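Local coordinates for protein TSC1 N-terminal domain (Chaetomium thermophilum, PDB 7A0M) that probably helps recruit the TSC complex to lysosomal membranes by binding phosphoinositides, so contributing to mTORC1 regulation, at residues L270-D281 against G317-F327. Sequence-based numbering, arbitrary orientation.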
loop_
_atom_site.group_PDB
_atom_site.type_symbol
_atom_site.label_atom_id
_atom_site.label_comp_id
_atom_site.label_asym_id
_atom_site.label_seq_id
_atom_site.Cartn_x
_atom_site.Cartn_y
_atom_site.Cartn_z
ATOM N N LEU B 270 -6.664 2.123 -22.011
ATOM C CA LEU B 270 -6.614 2.845 -20.743
ATOM C C LEU B 270 -5.211 2.832 -20.145
ATOM O O LEU B 270 -4.757 3.838 -19.588
ATOM C CB LEU B 270 -7.622 2.242 -19.765
ATOM C CG LEU B 270 -9.089 2.326 -20.191
ATOM C CD1 LEU B 270 -9.969 1.495 -19.270
ATOM C CD2 LEU B 270 -9.556 3.774 -20.215
ATOM N N PHE B 271 -4.511 1.700 -20.248
ATOM C CA PHE B 271 -3.149 1.624 -19.726
ATOM C C PHE B 271 -2.194 2.499 -20.528
ATOM O O PHE B 271 -1.314 3.152 -19.957
ATOM C CB PHE B 271 -2.670 0.172 -19.720
ATOM C CG PHE B 271 -3.440 -0.721 -18.789
ATOM C CD1 PHE B 271 -4.109 -0.196 -17.696
ATOM C CD2 PHE B 271 -3.490 -2.088 -19.005
ATOM C CE1 PHE B 271 -4.818 -1.019 -16.837
ATOM C CE2 PHE B 271 -4.195 -2.915 -18.152
ATOM C CZ PHE B 271 -4.860 -2.380 -17.066
ATOM N N ASN B 272 -2.346 2.519 -21.855
ATOM C CA ASN B 272 -1.495 3.365 -22.687
ATOM C C ASN B 272 -1.735 4.844 -22.415
ATOM O O ASN B 272 -0.796 5.645 -22.490
ATOM C CB ASN B 272 -1.722 3.051 -24.165
ATOM C CG ASN B 272 -1.126 1.718 -24.577
ATOM O OD1 ASN B 272 -0.220 1.200 -23.923
ATOM N ND2 ASN B 272 -1.632 1.156 -25.669
ATOM N N ILE B 273 -2.978 5.225 -22.112
ATOM C CA ILE B 273 -3.264 6.613 -21.761
ATOM C C ILE B 273 -2.518 7.006 -20.493
ATOM O O ILE B 273 -1.948 8.101 -20.406
ATOM C CB ILE B 273 -4.782 6.828 -21.617
ATOM C CG1 ILE B 273 -5.463 6.747 -22.985
ATOM C CG2 ILE B 273 -5.079 8.167 -20.950
ATOM C CD1 ILE B 273 -6.973 6.810 -22.918
ATOM N N TYR B 274 -2.503 6.120 -19.494
ATOM C CA TYR B 274 -1.756 6.396 -18.270
ATOM C C TYR B 274 -0.274 6.600 -18.559
ATOM O O TYR B 274 0.352 7.518 -18.014
ATOM C CB TYR B 274 -1.953 5.264 -17.262
ATOM C CG TYR B 274 -0.931 5.265 -16.148
ATOM C CD1 TYR B 274 -1.070 6.109 -15.055
ATOM C CD2 TYR B 274 0.173 4.422 -16.188
ATOM C CE1 TYR B 274 -0.137 6.115 -14.036
ATOM C CE2 TYR B 274 1.110 4.423 -15.174
ATOM C CZ TYR B 274 0.950 5.270 -14.101
ATOM O OH TYR B 274 1.881 5.272 -13.087
ATOM N N ALA B 275 0.305 5.750 -19.410
ATOM C CA ALA B 275 1.726 5.868 -19.722
ATOM C C ALA B 275 2.028 7.170 -20.455
ATOM O O ALA B 275 3.070 7.793 -20.218
ATOM C CB ALA B 275 2.184 4.666 -20.545
ATOM N N ARG B 276 1.134 7.595 -21.351
ATOM C CA ARG B 276 1.344 8.852 -22.063
ATOM C C ARG B 276 1.315 10.034 -21.105
ATOM O O ARG B 276 2.185 10.911 -21.153
ATOM C CB ARG B 276 0.287 9.034 -23.154
ATOM C CG ARG B 276 0.520 10.284 -23.988
ATOM C CD ARG B 276 -0.760 10.815 -24.609
ATOM N NE ARG B 276 -0.487 11.937 -25.504
ATOM C CZ ARG B 276 -1.385 12.852 -25.855
ATOM N NH1 ARG B 276 -2.621 12.791 -25.380
ATOM N NH2 ARG B 276 -1.042 13.836 -26.674
ATOM N N LEU B 277 0.311 10.076 -20.227
ATOM C CA LEU B 277 0.200 11.184 -19.284
ATOM C C LEU B 277 1.307 11.144 -18.240
ATOM O O LEU B 277 1.682 12.189 -17.696
ATOM C CB LEU B 277 -1.172 11.161 -18.610
ATOM C CG LEU B 277 -2.372 11.111 -19.560
ATOM C CD1 LEU B 277 -3.682 11.305 -18.807
ATOM C CD2 LEU B 277 -2.225 12.135 -20.676
ATOM N N LEU B 278 1.837 9.954 -17.946
ATOM C CA LEU B 278 2.949 9.845 -17.007
ATOM C C LEU B 278 4.191 10.566 -17.520
ATOM O O LEU B 278 4.998 11.053 -16.721
ATOM C CB LEU B 278 3.253 8.372 -16.731
ATOM C CG LEU B 278 4.168 8.056 -15.548
ATOM C CD1 LEU B 278 3.537 8.529 -14.245
ATOM C CD2 LEU B 278 4.464 6.565 -15.489
ATOM N N PHE B 279 4.362 10.648 -18.840
ATOM C CA PHE B 279 5.489 11.335 -19.463
ATOM C C PHE B 279 5.043 12.618 -20.157
ATOM O O PHE B 279 5.530 12.958 -21.237
ATOM C CB PHE B 279 6.208 10.431 -20.462
ATOM C CG PHE B 279 7.078 9.389 -19.827
ATOM C CD1 PHE B 279 6.535 8.384 -19.044
ATOM C CD2 PHE B 279 8.450 9.422 -20.009
ATOM C CE1 PHE B 279 7.346 7.433 -18.462
ATOM C CE2 PHE B 279 9.263 8.473 -19.429
ATOM C CZ PHE B 279 8.708 7.477 -18.655
ATOM N N TRP B 280 4.100 13.337 -19.546
ATOM C CA TRP B 280 3.559 14.537 -20.174
ATOM C C TRP B 280 4.620 15.615 -20.362
ATOM O O TRP B 280 4.510 16.436 -21.278
ATOM C CB TRP B 280 2.397 15.080 -19.343
ATOM C CG TRP B 280 1.629 16.157 -20.035
ATOM C CD1 TRP B 280 1.634 17.487 -19.739
ATOM C CD2 TRP B 280 0.748 15.996 -21.152
ATOM N NE1 TRP B 280 0.806 18.166 -20.599
ATOM C CE2 TRP B 280 0.250 17.273 -21.476
ATOM C CE3 TRP B 280 0.330 14.897 -21.909
ATOM C CZ2 TRP B 280 -0.646 17.481 -22.522
ATOM C CZ3 TRP B 280 -0.559 15.105 -22.947
ATOM C CH2 TRP B 280 -1.037 16.387 -23.245
ATOM N N ASP B 281 5.652 15.628 -19.518
ATOM C CA ASP B 281 6.699 16.637 -19.627
ATOM C C ASP B 281 7.725 16.329 -20.711
ATOM O O ASP B 281 8.602 17.163 -20.963
ATOM C CB ASP B 281 7.407 16.813 -18.279
ATOM C CG ASP B 281 7.903 15.502 -17.698
ATOM O OD1 ASP B 281 7.895 14.479 -18.413
ATOM O OD2 ASP B 281 8.305 15.499 -16.516
ATOM N N GLY B 317 0.213 23.660 -18.367
ATOM C CA GLY B 317 1.358 23.250 -17.587
ATOM C C GLY B 317 2.072 22.039 -18.165
ATOM O O GLY B 317 1.790 21.574 -19.271
ATOM N N HIS B 318 3.022 21.525 -17.385
ATOM C CA HIS B 318 3.874 20.411 -17.786
ATOM C C HIS B 318 3.452 19.076 -17.184
ATOM O O HIS B 318 4.096 18.059 -17.462
ATOM C CB HIS B 318 5.330 20.714 -17.416
ATOM C CG HIS B 318 5.871 21.944 -18.075
ATOM N ND1 HIS B 318 5.800 22.147 -19.437
ATOM C CD2 HIS B 318 6.475 23.043 -17.564
ATOM C CE1 HIS B 318 6.346 23.311 -19.737
ATOM N NE2 HIS B 318 6.763 23.876 -18.618
ATOM N N SER B 319 2.399 19.050 -16.371
ATOM C CA SER B 319 1.918 17.808 -15.787
ATOM C C SER B 319 0.398 17.822 -15.722
ATOM O O SER B 319 -0.226 18.878 -15.587
ATOM C CB SER B 319 2.502 17.583 -14.385
ATOM O OG SER B 319 2.054 18.575 -13.477
ATOM N N VAL B 320 -0.191 16.635 -15.818
ATOM C CA VAL B 320 -1.641 16.471 -15.786
ATOM C C VAL B 320 -2.074 16.380 -14.325
ATOM O O VAL B 320 -1.685 15.424 -13.637
ATOM C CB VAL B 320 -2.082 15.228 -16.568
ATOM C CG1 VAL B 320 -3.599 15.129 -16.594
ATOM C CG2 VAL B 320 -1.517 15.265 -17.981
ATOM N N PRO B 321 -2.858 17.337 -13.818
ATOM C CA PRO B 321 -3.182 17.332 -12.379
ATOM C C PRO B 321 -3.955 16.108 -11.917
ATOM O O PRO B 321 -3.731 15.631 -10.797
ATOM C CB PRO B 321 -4.006 18.617 -12.208
ATOM C CG PRO B 321 -3.591 19.492 -13.343
ATOM C CD PRO B 321 -3.322 18.562 -14.489
ATOM N N TYR B 322 -4.863 15.584 -12.737
ATOM C CA TYR B 322 -5.738 14.494 -12.326
ATOM C C TYR B 322 -5.127 13.117 -12.556
ATOM O O TYR B 322 -5.824 12.109 -12.387
ATOM C CB TYR B 322 -7.082 14.595 -13.052
ATOM C CG TYR B 322 -8.274 14.302 -12.169
ATOM C CD1 TYR B 322 -8.612 15.150 -11.124
ATOM C CD2 TYR B 322 -9.065 13.181 -12.385
ATOM C CE1 TYR B 322 -9.700 14.889 -10.313
ATOM C CE2 TYR B 322 -10.157 12.912 -11.579
ATOM C CZ TYR B 322 -10.469 13.769 -10.546
ATOM O OH TYR B 322 -11.555 13.507 -9.742
ATOM N N LEU B 323 -3.855 13.050 -12.943
ATOM C CA LEU B 323 -3.203 11.756 -13.130
ATOM C C LEU B 323 -3.201 10.878 -11.880
ATOM O O LEU B 323 -3.440 9.665 -12.021
ATOM C CB LEU B 323 -1.772 11.968 -13.645
ATOM C CG LEU B 323 -0.964 10.701 -13.937
ATOM C CD1 LEU B 323 -1.659 9.848 -14.990
ATOM C CD2 LEU B 323 0.450 11.049 -14.373
ATOM N N PRO B 324 -2.929 11.383 -10.666
ATOM C CA PRO B 324 -2.977 10.489 -9.492
ATOM C C PRO B 324 -4.323 9.815 -9.294
ATOM O O PRO B 324 -4.372 8.629 -8.947
ATOM C CB PRO B 324 -2.635 11.426 -8.324
ATOM C CG PRO B 324 -1.852 12.521 -8.938
ATOM C CD PRO B 324 -2.440 12.727 -10.300
ATOM N N GLU B 325 -5.422 10.543 -9.502
ATOM C CA GLU B 325 -6.743 9.933 -9.383
ATOM C C GLU B 325 -6.972 8.880 -10.458
ATOM O O GLU B 325 -7.719 7.920 -10.236
ATOM C CB GLU B 325 -7.826 11.011 -9.448
ATOM C CG GLU B 325 -7.806 11.999 -8.284
ATOM C CD GLU B 325 -6.751 13.083 -8.436
ATOM O OE1 GLU B 325 -5.912 12.980 -9.355
ATOM O OE2 GLU B 325 -6.760 14.037 -7.632
ATOM N N TYR B 326 -6.341 9.039 -11.625
ATOM C CA TYR B 326 -6.470 8.037 -12.678
ATOM C C TYR B 326 -5.758 6.745 -12.295
ATOM O O TYR B 326 -6.264 5.649 -12.561
ATOM C CB TYR B 326 -5.926 8.590 -13.994
ATOM C CG TYR B 326 -6.180 7.703 -15.191
ATOM C CD1 TYR B 326 -7.430 7.141 -15.410
ATOM C CD2 TYR B 326 -5.173 7.441 -16.111
ATOM C CE1 TYR B 326 -7.668 6.334 -16.508
ATOM C CE2 TYR B 326 -5.402 6.637 -17.212
ATOM C CZ TYR B 326 -6.652 6.086 -17.405
ATOM O OH TYR B 326 -6.883 5.284 -18.499
ATOM N N PHE B 327 -4.579 6.854 -11.675
ATOM C CA PHE B 327 -3.910 5.671 -11.142
ATOM C C PHE B 327 -4.794 4.956 -10.128
ATOM O O PHE B 327 -4.893 3.724 -10.137
ATOM C CB PHE B 327 -2.574 6.068 -10.508
ATOM C CG PHE B 327 -1.757 4.903 -10.008
ATOM C CD1 PHE B 327 -2.017 4.324 -8.773
ATOM C CD2 PHE B 327 -0.713 4.398 -10.767
ATOM C CE1 PHE B 327 -1.265 3.258 -8.316
ATOM C CE2 PHE B 327 0.044 3.333 -10.312
ATOM C CZ PHE B 327 -0.232 2.763 -9.087
#
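Tyr326 and Leu323 in the first turn of helix 323-333 meet Leu270, Tyr274 and Leu277 of helix 267-278 in a buried, mostly apolar helix-helix contact within the Hamartin region. The short segments run roughly antiparallel, crossing at -149° with axes 10.8 Å apart. Tyr326 OH donates to Leu270 O (2.8 Å) from one face of the carbonyl plane, while Tyr274 N, the helical donor, arrives from the other; this backbone oxygen is thus gripped twice. With CG anti to the backbone N (chi1 -172°), the Tyr326 ring reaches across and brings CE2 to 3.7 Å from Tyr274 CB. A phenylalanine here would probably cost Leu270 O its side-chain donor. The pair belongs to an elongated domain built of helices without strands, and helix 242-255 packs against Leu277 and Val320. Leu323 splits its methyls: CD1 lies 3.8 Å from Tyr274 CD1, CD2 4.0 Å from Leu278 CD1. Tyr274 and Phe327 rings meet obliquely, planes at 55°; Tyr274 OH is hydrogen-bonded to Ser369 OG. In the loops that flank the helices, Val320 CG2 sits over the Trp280 five-membered ring, 4.0 Å from its centroid, a CH-pi contact, while Trp280 NE1 is hydrogen-bonded to Thr242 OG1.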